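Local coordinates for protein transcriptional regulator, TetR family (Marinobacter aquaeolei, PDB 3NNR) that probably binds DNA through an N-terminal helix-turn-helix domain, as a transcriptional regulator of the TetR family, at residues G91-S94 / Y95-F98. Residues are numbered along the deposited sequence; the frame is centred on the assembly and turned at random.
With SO4 (sulfate ion), chain D.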
loop_
_atom_site.group_PDB
_atom_site.type_symbol
_atom_site.label_atom_id
_atom_site.label_comp_id
_atom_site.label_asym_id
_atom_site.label_seq_id
_atom_site.Cartn_x
_atom_site.Cartn_y
_atom_site.Cartn_z
ATOM N N GLY A 91 3.001 -15.611 -1.977
ATOM C CA GLY A 91 4.055 -15.209 -1.041
ATOM C C GLY A 91 3.574 -14.151 -0.063
ATOM O O GLY A 91 3.737 -14.291 1.150
ATOM N N LEU A 92 2.972 -13.096 -0.606
ATOM C CA LEU A 92 2.411 -12.022 0.186
ATOM C C LEU A 92 1.358 -12.513 1.211
ATOM O O LEU A 92 1.254 -11.936 2.301
ATOM C CB LEU A 92 1.827 -10.926 -0.712
ATOM C CG LEU A 92 2.817 -10.095 -1.548
ATOM C CD1 LEU A 92 2.016 -9.232 -2.520
ATOM C CD2 LEU A 92 3.676 -9.209 -0.688
ATOM N N TRP A 93 0.600 -13.560 0.874
ATOM C CA TRP A 93 -0.330 -14.156 1.840
ATOM C C TRP A 93 0.451 -14.914 2.905
ATOM O O TRP A 93 0.208 -14.730 4.108
ATOM C CB TRP A 93 -1.378 -15.103 1.198
ATOM C CG TRP A 93 -2.212 -15.828 2.235
ATOM C CD1 TRP A 93 -2.032 -17.116 2.714
ATOM C CD2 TRP A 93 -3.317 -15.287 2.963
ATOM N NE1 TRP A 93 -2.980 -17.399 3.682
ATOM C CE2 TRP A 93 -3.779 -16.296 3.851
ATOM C CE3 TRP A 93 -3.955 -14.050 2.957
ATOM C CZ2 TRP A 93 -4.871 -16.092 4.724
ATOM C CZ3 TRP A 93 -5.052 -13.838 3.829
ATOM C CH2 TRP A 93 -5.492 -14.864 4.699
ATOM N N SER A 94 1.384 -15.762 2.467
ATOM C CA SER A 94 2.099 -16.653 3.399
ATOM C C SER A 94 2.967 -15.898 4.419
ATOM O O SER A 94 3.219 -16.418 5.511
ATOM C CB SER A 94 2.901 -17.725 2.634
ATOM O OG SER A 94 2.040 -18.593 1.901
ATOM N N TYR A 95 3.397 -14.687 4.063
ATOM C CA TYR A 95 4.228 -13.862 4.906
ATOM C C TYR A 95 3.493 -12.545 5.203
ATOM O O TYR A 95 4.120 -11.510 5.423
ATOM C CB TYR A 95 5.574 -13.647 4.196
ATOM C CG TYR A 95 6.399 -14.914 4.129
ATOM C CD1 TYR A 95 6.117 -15.905 3.183
ATOM C CD2 TYR A 95 7.467 -15.141 5.015
ATOM C CE1 TYR A 95 6.846 -17.099 3.114
ATOM C CE2 TYR A 95 8.233 -16.359 4.952
ATOM C CZ TYR A 95 7.910 -17.334 3.987
ATOM O OH TYR A 95 8.613 -18.551 3.874
ATOM N N ARG A 96 2.158 -12.613 5.297
ATOM C CA ARG A 96 1.319 -11.416 5.482
ATOM C C ARG A 96 1.704 -10.534 6.669
ATOM O O ARG A 96 1.468 -9.320 6.610
ATOM C CB ARG A 96 -0.209 -11.744 5.482
ATOM C CG ARG A 96 -0.763 -12.279 6.792
ATOM C CD ARG A 96 -2.088 -13.066 6.655
ATOM N NE ARG A 96 -1.742 -14.425 6.271
ATOM C CZ ARG A 96 -2.032 -15.547 6.925
ATOM N NH1 ARG A 96 -2.813 -15.570 8.001
ATOM N NH2 ARG A 96 -1.585 -16.695 6.429
ATOM N N PHE A 97 2.274 -11.128 7.716
ATOM C CA PHE A 97 2.708 -10.376 8.927
ATOM C C PHE A 97 3.750 -9.288 8.613
ATOM O O PHE A 97 3.798 -8.258 9.281
ATOM C CB PHE A 97 3.296 -11.310 10.014
ATOM C CG PHE A 97 4.776 -11.550 9.858
ATOM C CD1 PHE A 97 5.251 -12.466 8.950
ATOM C CD2 PHE A 97 5.707 -10.771 10.576
ATOM C CE1 PHE A 97 6.635 -12.662 8.768
ATOM C CE2 PHE A 97 7.065 -10.933 10.390
ATOM C CZ PHE A 97 7.538 -11.883 9.477
ATOM N N PHE A 98 4.581 -9.537 7.612
ATOM C CA PHE A 98 5.688 -8.651 7.270
ATOM C C PHE A 98 5.227 -7.283 6.762
ATOM O O PHE A 98 5.537 -6.261 7.374
ATOM C CB PHE A 98 6.605 -9.352 6.281
ATOM C CG PHE A 98 7.878 -8.640 6.028
ATOM C CD1 PHE A 98 8.913 -8.727 6.931
ATOM C CD2 PHE A 98 8.065 -7.919 4.859
ATOM C CE1 PHE A 98 10.105 -8.071 6.701
ATOM C CE2 PHE A 98 9.252 -7.264 4.617
ATOM C CZ PHE A 98 10.271 -7.333 5.544
HETATM S S SO4 D . -5.526 -13.036 9.281
HETATM O O1 SO4 D . -6.796 -13.206 8.566
HETATM O O2 SO4 D . -5.594 -12.262 10.549
HETATM O O3 SO4 D . -5.048 -14.395 9.609
HETATM O O4 SO4 D . -4.739 -12.292 8.304
#
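Arg96 runs alongside Trp93 and lays its guanidinium over one face of the indole, a local cation-pi stack at the break between helix 78-94 and helix 96-100 in the all-helical regulatory part of this TetR-family protein. The guanidinium lies almost flat on the ring system, the two planes 19° apart and their centres 3.9 Å from each other. CZ of Arg96 stands over the six-membered ring of Trp93, while NH2 reaches across to the pyrrole side, and CD of Arg96 adds a CH-pi contact 4.2 Å from the centroid of the Trp93 six-membered ring.

Together with the stack, Trp93 O helps fix the guanidinium's rotation: Arg96 NE donates to it at 2.9 Å along a nearly straight N-H, and the oxygen lies close to the guanidinium plane. The same oxygen accepts from Arg96 N, which comes in from the opposite face of the carbonyl, well above its plane. A bend at chi3 (83°) turns the arginine back toward the carbonyl, and Trp93 swings its ring alongside with CG anti to the backbone N (chi1 173°).

Tyr95, the first residue to leave helical geometry, still donates its N to Gly91 O at 3.0 Å, closing the last turn; its ring has that oxygen at its edge and also meets the ring of Tyr60 on helix 49-67. Asn19 of helix 6-21, in the probable N-terminal DNA-binding domain, hydrogen-bonds across the junction, ND2 to Ser94 O and Phe97 N to OD1. A sulfate, probably from the crystallisation liquor, takes a weak hydrogen bond through its O3 from Arg96 NH1, 3.0 Å away.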